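Local coordinates for protein 15-O-acetyltransferase (Fusarium sporotrichioides, PDB 3FOT) that acetylates the 15-hydroxyl position of trichothecenes as the 15-O-acetyltransferase of the core gene cluster that makes these sesquiterpene mycotoxins, including T-2 toxin, at residues L435-G440 against A477-S482; A15-K20 against R32-E37; L69-L74 against S163-D168; A81-R86 against R118-G123. All blocks are in the same frame, centred on the assembly; numbering follows the deposited sequence. Where two conformers were deposited one is given.

Interaction 1 of 4, residues L435-G440 against A477-S482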
loop_
_atom_site.group_PDB
_atom_site.type_symbol
_atom_site.label_atom_id
_atom_site.label_comp_id
_atom_site.label_asym_id
_atom_site.label_seq_id
_atom_site.Cartn_x
_atom_site.Cartn_y
_atom_site.Cartn_z
ATOM N N LEU A 435 12.033 8.068 -1.226
ATOM C CA LEU A 435 10.710 8.474 -0.801
ATOM C C LEU A 435 10.288 7.615 0.395
ATOM O O LEU A 435 10.536 6.414 0.411
ATOM C CB LEU A 435 9.701 8.298 -1.944
ATOM C CG LEU A 435 8.239 8.679 -1.604
ATOM C CD1 LEU A 435 8.087 10.199 -1.442
ATOM C CD2 LEU A 435 7.299 8.149 -2.671
ATOM N N PHE A 436 9.671 8.247 1.389
ATOM C CA PHE A 436 9.134 7.510 2.537
ATOM C C PHE A 436 7.617 7.341 2.460
ATOM O O PHE A 436 6.885 8.304 2.193
ATOM C CB PHE A 436 9.499 8.237 3.835
ATOM C CG PHE A 436 8.934 7.585 5.063
ATOM C CD1 PHE A 436 9.360 6.306 5.445
ATOM C CD2 PHE A 436 7.969 8.235 5.828
ATOM C CE1 PHE A 436 8.824 5.675 6.592
ATOM C CE2 PHE A 436 7.434 7.608 6.975
ATOM C CZ PHE A 436 7.876 6.324 7.344
ATOM N N ILE A 437 7.167 6.106 2.707
ATOM C CA ILE A 437 5.753 5.787 2.785
ATOM C C ILE A 437 5.501 5.096 4.118
ATOM O O ILE A 437 6.118 4.069 4.411
ATOM C CB ILE A 437 5.285 4.864 1.628
ATOM C CG1 ILE A 437 5.690 5.432 0.265
ATOM C CG2 ILE A 437 3.782 4.690 1.719
ATOM C CD1 ILE A 437 6.922 4.733 -0.363
ATOM N N SER A 438 4.640 5.680 4.946
ATOM C CA SER A 438 4.249 5.031 6.186
ATOM C C SER A 438 2.969 4.201 5.987
ATOM O O SER A 438 1.921 4.729 5.578
ATOM C CB SER A 438 4.050 6.066 7.289
ATOM O OG SER A 438 3.719 5.416 8.503
ATOM N N ASP A 439 3.069 2.903 6.268
ATOM C CA ASP A 439 1.920 1.989 6.200
ATOM C C ASP A 439 1.204 1.831 7.559
ATOM O O ASP A 439 0.078 1.312 7.618
ATOM C CB ASP A 439 2.364 0.619 5.694
ATOM C CG ASP A 439 2.739 0.618 4.217
ATOM O OD1 ASP A 439 2.059 1.294 3.416
ATOM O OD2 ASP A 439 3.707 -0.093 3.850
ATOM N N GLY A 440 1.867 2.258 8.635
ATOM C CA GLY A 440 1.271 2.289 9.970
ATOM C C GLY A 440 1.156 0.928 10.616
ATOM O O GLY A 440 1.833 -0.008 10.217
ATOM N N ALA A 477 12.038 3.380 -2.531
ATOM C CA ALA A 477 10.761 3.623 -1.877
ATOM C C ALA A 477 10.787 2.867 -0.567
ATOM O O ALA A 477 10.806 1.630 -0.573
ATOM C CB ALA A 477 9.614 3.114 -2.760
ATOM N N ILE A 478 10.724 3.609 0.533
ATOM C CA ILE A 478 10.969 3.068 1.856
ATOM C C ILE A 478 9.672 3.054 2.616
ATOM O O ILE A 478 9.048 4.103 2.799
ATOM C CB ILE A 478 12.058 3.887 2.608
ATOM C CG1 ILE A 478 13.349 3.910 1.777
ATOM C CG2 ILE A 478 12.326 3.260 3.966
ATOM C CD1 ILE A 478 14.271 5.041 2.114
ATOM N N ARG A 479 9.243 1.857 3.027
ATOM C CA ARG A 479 7.957 1.710 3.688
ATOM C C ARG A 479 8.170 1.295 5.149
ATOM O O ARG A 479 9.069 0.506 5.434
ATOM C CB ARG A 479 7.113 0.644 2.987
ATOM C CG ARG A 479 7.086 0.731 1.441
ATOM C CD ARG A 479 5.995 -0.207 0.895
ATOM N NE ARG A 479 4.657 0.320 1.154
ATOM C CZ ARG A 479 4.003 1.168 0.375
ATOM N NH1 ARG A 479 2.786 1.566 0.732
ATOM N NH2 ARG A 479 4.544 1.612 -0.754
ATOM N N LEU A 480 7.351 1.819 6.051
ATOM C CA LEU A 480 7.392 1.392 7.453
ATOM C C LEU A 480 6.034 0.857 7.858
ATOM O O LEU A 480 5.018 1.516 7.643
ATOM C CB LEU A 480 7.735 2.580 8.370
ATOM C CG LEU A 480 7.796 2.290 9.888
ATOM C CD1 LEU A 480 9.026 1.489 10.240
ATOM C CD2 LEU A 480 7.690 3.567 10.728
ATOM N N ASP A 481 5.996 -0.322 8.460
ATOM C CA ASP A 481 4.772 -0.649 9.191
ATOM C C ASP A 481 5.075 -1.386 10.478
ATOM O O ASP A 481 6.240 -1.475 10.880
ATOM C CB ASP A 481 3.702 -1.313 8.331
ATOM C CG ASP A 481 4.163 -2.562 7.680
ATOM O OD1 ASP A 481 5.212 -3.105 8.101
ATOM O OD2 ASP A 481 3.423 -3.005 6.753
ATOM N N SER A 482 4.038 -1.904 11.110
ATOM C CA SER A 482 4.186 -2.533 12.398
ATOM C C SER A 482 3.247 -3.709 12.505
ATOM O O SER A 482 2.119 -3.647 12.020
ATOM C CB SER A 482 3.840 -1.541 13.509
ATOM O OG SER A 482 4.064 -2.158 14.767
#
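The guanidinium of Arg479 carries Ile437 over one face and the carboxylate of Asp439 at its edge. Ile437 CG2 lies 3.4 Å from Arg479 NH1 on the covered face. At the rim NE and NH1 grip the acid side-on: NE bonds Asp439 OD2 at 2.9 Å and NH1 bonds Asp439 OD1 at 2.8 Å. Each oxygen offers its syn lone pair, and the two planes lie only 24° apart, so the salt bridge fixes the rotation of both groups. A bend at chi3 (73°) swings NE back towards the acid, while NH2 bonds a glycerol, probably from the crystallisation liquor. The Phe436 ring has Ser438 N above one face, offset toward the rim, and meets Leu480 CB at its edge, 3.7 Å from CE1, on the sheet face that packs against helix 306-321.

Between these two faces the backbones pair in parallel. Ile437 bonds the neighbouring strand through both its N, to Ile478 O at 2.7 Å, and its O, to Leu480 N at 3.0 Å. The register then slips at Asp439, a beta bulge: Leu480 O takes Asp439 N at 2.8 Å and, weakly, the next amide, that of Gly440, whose phi is positive. The slip turns the Asp439 side chain towards the neighbouring strand. Its OD2 also stands 4.1 Å from Asp481 OD2, a like-charge approach that the Arg479 bridge probably offsets.

Parallel neighbours need a long connection, and here the intervening chain supplies strands 449-452 and 457-469 to a different, six-stranded sheet before returning, a crossing between the two domains' sheets typical of the CoA-dependent acyltransferase fold.

Interaction 2 of 4, residues A15-K20 against R32-E37. With SO4 (sulfate ion), chain H.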
loop_
_atom_site.group_PDB
_atom_site.type_symbol
_atom_site.label_atom_id
_atom_site.label_comp_id
_atom_site.label_asym_id
_atom_site.label_seq_id
_atom_site.Cartn_x
_atom_site.Cartn_y
_atom_site.Cartn_z
ATOM N N ALA A 15 -18.624 15.712 -11.159
ATOM C CA ALA A 15 -19.554 14.962 -12.003
ATOM C C ALA A 15 -18.831 13.916 -12.831
ATOM O O ALA A 15 -19.301 12.776 -12.953
ATOM C CB ALA A 15 -20.335 15.916 -12.916
ATOM N N LEU A 16 -17.673 14.309 -13.369
ATOM C CA LEU A 16 -16.824 13.444 -14.187
ATOM C C LEU A 16 -16.503 12.071 -13.594
ATOM O O LEU A 16 -16.210 11.151 -14.337
ATOM C CB LEU A 16 -15.500 14.146 -14.485
ATOM C CG LEU A 16 -15.155 14.558 -15.909
ATOM C CD1 LEU A 16 -16.270 15.412 -16.506
ATOM C CD2 LEU A 16 -13.830 15.320 -15.889
ATOM N N TYR A 17 -16.551 11.955 -12.264
ATOM C CA TYR A 17 -16.052 10.768 -11.542
ATOM C C TYR A 17 -17.085 9.934 -10.791
ATOM O O TYR A 17 -16.724 9.107 -9.949
ATOM C CB TYR A 17 -14.980 11.209 -10.527
ATOM C CG TYR A 17 -14.043 12.250 -11.051
ATOM C CD1 TYR A 17 -13.161 11.958 -12.093
ATOM C CD2 TYR A 17 -14.030 13.537 -10.509
ATOM C CE1 TYR A 17 -12.291 12.911 -12.573
ATOM C CE2 TYR A 17 -13.174 14.490 -10.989
ATOM C CZ TYR A 17 -12.312 14.173 -12.017
ATOM O OH TYR A 17 -11.454 15.112 -12.503
ATOM N N ARG A 18 -18.368 10.141 -11.069
ATOM C CA ARG A 18 -19.395 9.411 -10.348
ATOM C C ARG A 18 -19.684 8.078 -11.008
ATOM O O ARG A 18 -19.374 7.888 -12.170
ATOM C CB ARG A 18 -20.677 10.248 -10.271
ATOM C CG ARG A 18 -20.503 11.436 -9.367
ATOM C CD ARG A 18 -21.683 12.391 -9.400
ATOM N NE ARG A 18 -21.381 13.499 -8.509
ATOM C CZ ARG A 18 -21.704 14.763 -8.728
ATOM N NH1 ARG A 18 -22.356 15.106 -9.832
ATOM N NH2 ARG A 18 -21.365 15.680 -7.842
ATOM N N TRP A 19 -20.258 7.151 -10.253
ATOM C CA TRP A 19 -20.669 5.879 -10.835
ATOM C C TRP A 19 -21.824 6.133 -11.814
ATOM O O TRP A 19 -22.692 6.953 -11.538
ATOM C CB TRP A 19 -21.126 4.930 -9.746
ATOM C CG TRP A 19 -20.026 4.351 -8.858
ATOM C CD1 TRP A 19 -19.834 4.601 -7.537
ATOM C CD2 TRP A 19 -19.013 3.404 -9.240
ATOM N NE1 TRP A 19 -18.767 3.868 -7.059
ATOM C CE2 TRP A 19 -18.242 3.128 -8.083
ATOM C CE3 TRP A 19 -18.678 2.772 -10.441
ATOM C CZ2 TRP A 19 -17.158 2.235 -8.092
ATOM C CZ3 TRP A 19 -17.602 1.855 -10.447
ATOM C CH2 TRP A 19 -16.857 1.611 -9.278
ATOM N N LYS A 20 -21.808 5.441 -12.949
ATOM C CA LYS A 20 -22.857 5.553 -13.982
ATOM C C LYS A 20 -23.299 4.151 -14.398
ATOM O O LYS A 20 -22.448 3.313 -14.682
ATOM C CB LYS A 20 -22.289 6.284 -15.201
ATOM C CG LYS A 20 -23.178 6.272 -16.438
ATOM N N ARG A 32 -14.966 7.105 -14.300
ATOM C CA ARG A 32 -13.632 7.588 -14.640
ATOM C C ARG A 32 -12.828 7.717 -13.347
ATOM O O ARG A 32 -13.288 8.319 -12.379
ATOM C CB ARG A 32 -13.700 8.925 -15.382
ATOM C CG ARG A 32 -12.345 9.454 -15.832
ATOM C CD ARG A 32 -11.758 8.684 -17.005
ATOM N NE ARG A 32 -12.684 8.623 -18.144
ATOM C CZ ARG A 32 -12.361 8.190 -19.357
ATOM N NH1 ARG A 32 -11.132 7.750 -19.635
ATOM N NH2 ARG A 32 -13.286 8.198 -20.308
ATOM N N CYS A 33 -11.631 7.135 -13.323
ATOM C CA CYS A 33 -10.838 7.162 -12.105
ATOM C C CYS A 33 -10.289 8.578 -11.863
ATOM O O CYS A 33 -10.327 9.430 -12.778
ATOM C CB CYS A 33 -9.730 6.094 -12.154
ATOM S SG CYS A 33 -8.221 6.595 -12.981
ATOM N N VAL A 34 -9.817 8.829 -10.633
ATOM C CA VAL A 34 -9.496 10.204 -10.198
ATOM C C VAL A 34 -8.302 10.207 -9.260
ATOM O O VAL A 34 -8.091 9.246 -8.515
ATOM C CB VAL A 34 -10.730 10.904 -9.530
ATOM C CG1 VAL A 34 -11.198 10.184 -8.245
ATOM C CG2 VAL A 34 -10.430 12.402 -9.228
ATOM N N GLY A 35 -7.496 11.266 -9.337
ATOM C CA GLY A 35 -6.425 11.454 -8.376
ATOM C C GLY A 35 -5.388 10.362 -8.496
ATOM O O GLY A 35 -4.950 10.031 -9.596
ATOM N N ALA A 36 -4.967 9.825 -7.348
ATOM C CA ALA A 36 -3.903 8.807 -7.336
ATOM C C ALA A 36 -4.259 7.578 -8.170
ATOM O O ALA A 36 -3.358 6.884 -8.693
ATOM C CB ALA A 36 -3.555 8.409 -5.918
ATOM N N GLU A 37 -5.550 7.315 -8.341
ATOM C CA GLU A 37 -5.965 6.225 -9.262
ATOM C C GLU A 37 -5.403 6.402 -10.658
ATOM O O GLU A 37 -4.974 5.444 -11.271
ATOM C CB GLU A 37 -7.498 6.129 -9.327
ATOM C CG GLU A 37 -8.149 5.661 -8.034
ATOM C CD GLU A 37 -9.672 5.765 -8.060
ATOM O OE1 GLU A 37 -10.205 6.491 -8.938
ATOM O OE2 GLU A 37 -10.322 5.156 -7.186
HETATM S S SO4 H . -22.373 18.393 -9.771
HETATM O O1 SO4 H . -21.513 18.090 -8.623
HETATM O O2 SO4 H . -22.211 17.393 -10.837
HETATM O O3 SO4 H . -23.790 18.415 -9.378
HETATM O O4 SO4 H . -21.986 19.707 -10.308
HETATM O O HOH W 1 -17.239 8.723 -14.078
HETATM O O HOH W 2 -14.105 8.316 -10.057
#
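Leu16 O and Arg32 N meet through a single water, which gives its two protons to Leu16 O at 2.6 Å and Arg18 O at 3.0 Å and accepts from Arg32 N at 2.8 Å. Three backbone groups thus hold one solvent molecule that does the work of a direct pairing. A second water donates to Tyr17 O and to Arg32 O, so that both the N and the O of Arg32 are bridged to the 15-20 segment.

The apolar part rests on Tyr17, whose ring is sandwiched. Leu16 CB sits over the centre of one face, and Val34 CG2 over the centre of the opposite face at 3.7 Å, 5° off the ring normal, a CH-pi contact of nearly ideal direction. CG2 of Val34 is anti to its backbone N, and the two side chains cross at about a right angle. At the ring's edge, CD1 passes Arg32 O at 3.7 Å.

In the fold, the contact joins the two ends of a beta hairpin, the chain entering strand 20-21 and the chain leaving strand 28-32, just where the hydrogen-bonded ladder gives way to loops. Val34 also touches Leu411 and Asn415 of helix 406-423, the helix that carries the substrate-binding His414.

Glu37, in the first turn of the following helix, folds back to take Val34 N on OE1 at 2.9 Å, while its OE2 pairs with Arg31. The extended side chain of Arg18 binds a sulfate, probably from the crystallisation liquor: NH1 donates to O2 and NH2 to O1, and NE is left to a salt bridge with Asp235.

Interaction 3 of 4, residues L69-L74 against S163-D168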
loop_
_atom_site.group_PDB
_atom_site.type_symbol
_atom_site.label_atom_id
_atom_site.label_comp_id
_atom_site.label_asym_id
_atom_site.label_seq_id
_atom_site.Cartn_x
_atom_site.Cartn_y
_atom_site.Cartn_z
ATOM N N LEU A 69 -6.657 -29.387 8.113
ATOM C CA LEU A 69 -6.460 -28.412 7.056
ATOM C C LEU A 69 -5.658 -29.004 5.924
ATOM O O LEU A 69 -4.681 -29.731 6.155
ATOM C CB LEU A 69 -5.717 -27.198 7.610
ATOM C CG LEU A 69 -6.413 -26.444 8.751
ATOM C CD1 LEU A 69 -5.485 -25.305 9.215
ATOM C CD2 LEU A 69 -7.789 -25.926 8.307
ATOM N N THR A 70 -6.070 -28.709 4.694
ATOM C CA THR A 70 -5.252 -29.039 3.530
ATOM C C THR A 70 -5.230 -27.830 2.610
ATOM O O THR A 70 -6.044 -26.942 2.755
ATOM C CB THR A 70 -5.777 -30.246 2.714
ATOM O OG1 THR A 70 -7.028 -29.900 2.088
ATOM C CG2 THR A 70 -5.942 -31.502 3.606
ATOM N N LEU A 71 -4.314 -27.801 1.646
ATOM C CA LEU A 71 -4.363 -26.683 0.681
ATOM C C LEU A 71 -5.671 -26.698 -0.097
ATOM O O LEU A 71 -6.289 -25.642 -0.316
ATOM C CB LEU A 71 -3.144 -26.691 -0.254
ATOM C CG LEU A 71 -1.805 -26.402 0.429
ATOM C CD1 LEU A 71 -0.674 -26.807 -0.546
ATOM C CD2 LEU A 71 -1.681 -24.951 0.777
ATOM N N GLN A 72 -6.124 -27.894 -0.492
ATOM C CA GLN A 72 -7.406 -28.022 -1.183
ATOM C C GLN A 72 -8.617 -27.480 -0.359
ATOM O O GLN A 72 -9.430 -26.687 -0.865
ATOM C CB GLN A 72 -7.604 -29.478 -1.659
ATOM C CG GLN A 72 -8.989 -29.765 -2.278
ATOM C CD GLN A 72 -9.074 -31.118 -3.033
ATOM O OE1 GLN A 72 -8.263 -31.404 -3.915
ATOM N NE2 GLN A 72 -10.079 -31.903 -2.724
ATOM N N ASN A 73 -8.723 -27.844 0.922
ATOM C CA ASN A 73 -9.851 -27.341 1.689
ATOM C C ASN A 73 -9.697 -25.876 2.124
ATOM O O ASN A 73 -10.697 -25.167 2.249
ATOM C CB ASN A 73 -10.378 -28.320 2.781
ATOM C CG ASN A 73 -9.482 -28.421 4.006
ATOM O OD1 ASN A 73 -8.628 -27.585 4.256
ATOM N ND2 ASN A 73 -9.709 -29.477 4.808
ATOM N N LEU A 74 -8.446 -25.395 2.234
ATOM C CA LEU A 74 -8.226 -23.962 2.486
ATOM C C LEU A 74 -8.675 -23.127 1.292
ATOM O O LEU A 74 -9.322 -22.079 1.448
ATOM C CB LEU A 74 -6.764 -23.665 2.853
ATOM C CG LEU A 74 -6.383 -24.069 4.290
ATOM C CD1 LEU A 74 -4.852 -24.079 4.490
ATOM C CD2 LEU A 74 -7.069 -23.130 5.306
ATOM N N SER A 163 2.189 -24.102 1.077
ATOM C CA SER A 163 2.621 -24.803 2.286
ATOM C C SER A 163 3.561 -25.919 1.860
ATOM O O SER A 163 3.363 -26.531 0.815
ATOM C CB SER A 163 1.443 -25.375 3.105
ATOM O OG SER A 163 1.870 -25.790 4.414
ATOM N N ASP A 164 4.562 -26.178 2.701
ATOM C CA ASP A 164 5.576 -27.192 2.393
ATOM C C ASP A 164 5.064 -28.590 2.744
ATOM O O ASP A 164 5.491 -29.196 3.731
ATOM C CB ASP A 164 6.879 -26.892 3.120
ATOM C CG ASP A 164 8.036 -27.737 2.613
ATOM O OD1 ASP A 164 7.885 -28.444 1.586
ATOM O OD2 ASP A 164 9.092 -27.689 3.262
ATOM N N VAL A 165 4.152 -29.083 1.919
ATOM C CA VAL A 165 3.563 -30.407 2.066
ATOM C C VAL A 165 3.680 -31.090 0.707
ATOM O O VAL A 165 3.975 -30.419 -0.278
ATOM C CB VAL A 165 2.088 -30.343 2.546
ATOM C CG1 VAL A 165 2.008 -29.844 3.988
ATOM C CG2 VAL A 165 1.214 -29.474 1.599
ATOM N N SER A 166 3.456 -32.411 0.649
ATOM C CA SER A 166 3.644 -33.159 -0.587
ATOM C C SER A 166 2.608 -32.826 -1.653
ATOM O O SER A 166 2.952 -32.616 -2.811
ATOM C CB SER A 166 3.657 -34.662 -0.306
ATOM O OG SER A 166 4.792 -34.990 0.467
ATOM N N THR A 167 1.344 -32.775 -1.251
ATOM C CA THR A 167 0.253 -32.592 -2.203
ATOM C C THR A 167 -0.798 -31.658 -1.609
ATOM O O THR A 167 -0.730 -31.318 -0.441
ATOM C CB THR A 167 -0.452 -33.934 -2.545
ATOM O OG1 THR A 167 -1.290 -34.337 -1.454
ATOM C CG2 THR A 167 0.568 -35.044 -2.828
ATOM N N ASP A 168 -1.787 -31.303 -2.416
ATOM C CA ASP A 168 -2.840 -30.393 -1.949
ATOM C C ASP A 168 -3.868 -31.045 -1.035
ATOM O O ASP A 168 -4.738 -30.340 -0.496
ATOM C CB ASP A 168 -3.500 -29.655 -3.118
ATOM C CG ASP A 168 -4.145 -30.574 -4.126
ATOM O OD1 ASP A 168 -4.372 -31.776 -3.828
ATOM O OD2 ASP A 168 -4.428 -30.070 -5.247
HETATM O O HOH W 3 -2.223 -29.731 1.571
HETATM O O HOH W 4 -6.687 -33.407 -4.283
#
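Leu71 leans on Asp168 with its first side-chain atom and on two further residues with its last. CB lies 4.1 Å from Asp168 CB. From there CG is set anti to the carbonyl carbon (chi1 -67°), and the two methyls divide: CD1 meets Val165 CG2 at 3.9 Å as the two side chains slide past each other in opposite directions, while CD2 rests on Ser163 CB at 3.9 Å. Val127 and Pro129 of the edge strand 125-129 touch the same leucine, which is buried where the helix start meets that strand.

Next along the helix, Gln72 uses its backbone instead. Its N donates to Asp168 O at 2.8 Å. Beyond CG the Gln72 chain runs extended, and its OE1 shares a water with Asp168 OD1. Another water accepts from Leu71 N at 2.8 Å and donates to Thr167 O.

Thr70 stands at the N-cap. Its OG1, placed between the backbone N and the carbonyl carbon, accepts from Asn73 N at 2.9 Å. Asn73 OD1 answers by taking Thr70 N at 2.8 Å, the donor lying 47° above the carbonyl plane.

Three successive amides of the first turn, of Leu71, Gln72 and Asn73, are thereby satisfied by a water, a loop carbonyl and a side-chain hydroxyl. The reciprocal pair of Thr70 and Asn73 is a capping box, here supplemented from outside the helix by the loop that joins strands 158-163 and 177-184.

Interaction 4 of 4, residues A81-R86 against R118-G123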
loop_
_atom_site.group_PDB
_atom_site.type_symbol
_atom_site.label_atom_id
_atom_site.label_comp_id
_atom_site.label_asym_id
_atom_site.label_seq_id
_atom_site.Cartn_x
_atom_site.Cartn_y
_atom_site.Cartn_z
ATOM N N ALA A 81 -15.238 -17.396 1.498
ATOM C CA ALA A 81 -14.939 -16.112 2.088
ATOM C C ALA A 81 -14.877 -14.997 1.043
ATOM O O ALA A 81 -15.352 -13.893 1.290
ATOM C CB ALA A 81 -13.612 -16.190 2.878
ATOM N N LEU A 82 -14.265 -15.268 -0.104
ATOM C CA LEU A 82 -14.091 -14.233 -1.129
ATOM C C LEU A 82 -15.444 -13.818 -1.724
ATOM O O LEU A 82 -15.698 -12.632 -2.036
ATOM C CB LEU A 82 -13.171 -14.744 -2.235
ATOM C CG LEU A 82 -12.869 -13.762 -3.364
ATOM C CD1 LEU A 82 -12.235 -12.435 -2.868
ATOM C CD2 LEU A 82 -11.938 -14.454 -4.350
ATOM N N LEU A 83 -16.329 -14.792 -1.865
ATOM C CA LEU A 83 -17.704 -14.476 -2.297
ATOM C C LEU A 83 -18.426 -13.561 -1.305
ATOM O O LEU A 83 -19.045 -12.562 -1.718
ATOM C CB LEU A 83 -18.512 -15.758 -2.549
ATOM C CG LEU A 83 -18.072 -16.574 -3.765
ATOM C CD1 LEU A 83 -18.612 -17.993 -3.689
ATOM C CD2 LEU A 83 -18.497 -15.867 -5.072
ATOM N N ASP A 84 -18.350 -13.871 -0.007
ATOM C CA ASP A 84 -18.932 -13.016 1.014
ATOM C C ASP A 84 -18.297 -11.633 0.939
ATOM O O ASP A 84 -18.983 -10.624 1.072
ATOM C CB ASP A 84 -18.693 -13.584 2.424
ATOM C CG ASP A 84 -19.452 -14.868 2.680
ATOM O OD1 ASP A 84 -20.432 -15.153 1.926
ATOM O OD2 ASP A 84 -19.059 -15.576 3.650
ATOM N N ALA A 85 -16.976 -11.606 0.729
ATOM C CA ALA A 85 -16.228 -10.355 0.741
ATOM C C ALA A 85 -16.598 -9.496 -0.469
ATOM O O ALA A 85 -16.650 -8.271 -0.364
ATOM C CB ALA A 85 -14.746 -10.623 0.780
ATOM N N ARG A 86 -16.872 -10.145 -1.598
ATOM C CA ARG A 86 -17.279 -9.450 -2.821
ATOM C C ARG A 86 -18.600 -8.740 -2.570
ATOM O O ARG A 86 -18.792 -7.607 -3.005
ATOM C CB ARG A 86 -17.428 -10.416 -4.007
ATOM C CG ARG A 86 -17.910 -9.660 -5.282
ATOM C CD ARG A 86 -17.858 -10.505 -6.510
ATOM N NE ARG A 86 -18.356 -9.794 -7.687
ATOM C CZ ARG A 86 -18.139 -10.166 -8.945
ATOM N NH1 ARG A 86 -17.395 -11.235 -9.229
ATOM N NH2 ARG A 86 -18.662 -9.438 -9.943
ATOM N N ARG A 118 -19.337 -18.017 -8.492
ATOM C CA ARG A 118 -18.510 -19.077 -7.955
ATOM C C ARG A 118 -17.317 -19.360 -8.863
ATOM O O ARG A 118 -16.208 -19.576 -8.375
ATOM C CB ARG A 118 -19.372 -20.326 -7.709
ATOM C CG ARG A 118 -20.323 -20.160 -6.541
ATOM C CD ARG A 118 -21.040 -21.475 -6.165
ATOM N NE ARG A 118 -22.035 -21.874 -7.157
ATOM C CZ ARG A 118 -23.342 -21.627 -7.073
ATOM N NH1 ARG A 118 -24.154 -22.050 -8.038
ATOM N NH2 ARG A 118 -23.847 -20.977 -6.028
ATOM N N ASP A 119 -17.531 -19.336 -10.185
ATOM C CA ASP A 119 -16.439 -19.488 -11.148
ATOM C C ASP A 119 -15.400 -18.394 -10.950
ATOM O O ASP A 119 -14.204 -18.659 -10.979
ATOM C CB ASP A 119 -16.944 -19.398 -12.593
ATOM C CG ASP A 119 -17.796 -20.582 -12.996
ATOM O OD1 ASP A 119 -17.807 -21.590 -12.269
ATOM O OD2 ASP A 119 -18.437 -20.476 -14.061
ATOM N N TRP A 120 -15.876 -17.159 -10.772
ATOM C CA TRP A 120 -14.987 -16.029 -10.546
ATOM C C TRP A 120 -14.110 -16.248 -9.286
ATOM O O TRP A 120 -12.890 -16.101 -9.350
ATOM C CB TRP A 120 -15.762 -14.694 -10.441
ATOM C CG TRP A 120 -14.937 -13.587 -9.816
ATOM C CD1 TRP A 120 -14.007 -12.797 -10.432
ATOM C CD2 TRP A 120 -14.932 -13.209 -8.421
ATOM N NE1 TRP A 120 -13.433 -11.943 -9.513
ATOM C CE2 TRP A 120 -13.993 -12.160 -8.277
ATOM C CE3 TRP A 120 -15.641 -13.647 -7.295
ATOM C CZ2 TRP A 120 -13.717 -11.559 -7.036
ATOM C CZ3 TRP A 120 -15.391 -13.029 -6.045
ATOM C CH2 TRP A 120 -14.422 -11.996 -5.936
ATOM N N ALA A 121 -14.738 -16.572 -8.160
ATOM C CA ALA A 121 -13.989 -16.774 -6.896
ATOM C C ALA A 121 -12.964 -17.919 -6.994
ATOM O O ALA A 121 -11.813 -17.781 -6.578
ATOM C CB ALA A 121 -14.969 -16.988 -5.719
ATOM N N ARG A 122 -13.375 -19.041 -7.598
ATOM C CA ARG A 122 -12.443 -20.149 -7.831
ATOM C C ARG A 122 -11.218 -19.700 -8.634
ATOM O O ARG A 122 -10.067 -20.111 -8.355
ATOM C CB ARG A 122 -13.204 -21.286 -8.526
ATOM C CG ARG A 122 -12.365 -22.486 -8.929
ATOM C CD ARG A 122 -13.209 -23.466 -9.764
ATOM N NE ARG A 122 -14.567 -23.566 -9.231
ATOM C CZ ARG A 122 -15.657 -23.277 -9.932
ATOM N NH1 ARG A 122 -15.546 -22.919 -11.217
ATOM N NH2 ARG A 122 -16.850 -23.378 -9.360
ATOM N N GLY A 123 -11.453 -18.827 -9.620
ATOM C CA GLY A 123 -10.402 -18.284 -10.472
ATOM C C GLY A 123 -9.395 -17.391 -9.763
ATOM O O GLY A 123 -8.301 -17.161 -10.291
#
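Apolar contacts set Leu82 and Leu83 against Trp120 and Ala121. Leu82 CG comes within 3.5 Å of Trp120 CH2, the outer corner of the six-membered ring, and the leucine side chain crosses the indole at about a right angle. Leu83 packs beside it: its CG rests on Ala121 CB at 3.7 Å and its CD1 reaches Arg118 CG at 4.0 Å, while CD2 passes the indole at its edge. The small Ala121 marks where the backbones come closest, its CA being 6.3 Å from Leu82 CA.

Contacts with the pi system come from Arg86, laid over one face of Trp120. The extended chain carries its CD above the six-membered ring, 3.9 Å from the centroid, as a CH-pi partner. Further out, CZ stands 4.6 Å from that centroid in a cation-pi interaction. The guanidinium does not lie flat, however. Its plane is 79° from that of the indole, so it points an edge down, and NH1 reaches to 3.3 Å from CD2 at the fusion of the two rings.

Polar bonds hold the arginine from outside the helix pair: NE donates to Tyr108 OH, and NH1 also bonds a glycerol, probably from the crystallisation liquor. The bond to Tyr108 probably helps to hold the guanidinium upright on the ring.

The segment axes run 9.6 Å apart at 116°, a steeply crossed helix-helix packing. It joins helix 71-88 to helix 114-124, which leads directly into edge strand 125-129 of the six-stranded sheet.

Overall arrangement
Read from the N terminus, interaction 2 comes first and closes a short loop of eleven residues, the hairpin of strands 20-21 and 28-32. Helix 71-88 then opens two contacts in succession. Interaction 3 uses its first turn and interaction 4 a later one. Interaction 4 closes first, at helix 114-124, and so falls within the 88-residue span that interaction 3 completes after strand 158-163; their centres are 19 Å apart. No spans cross. Interactions 3 and 4 together fasten helix 71-88, at its start and further along, to the surroundings of the six-stranded sheet. Interaction 1 follows far along the chain and pairs strands of a different sheet, about 27 Å between centres from interaction 2.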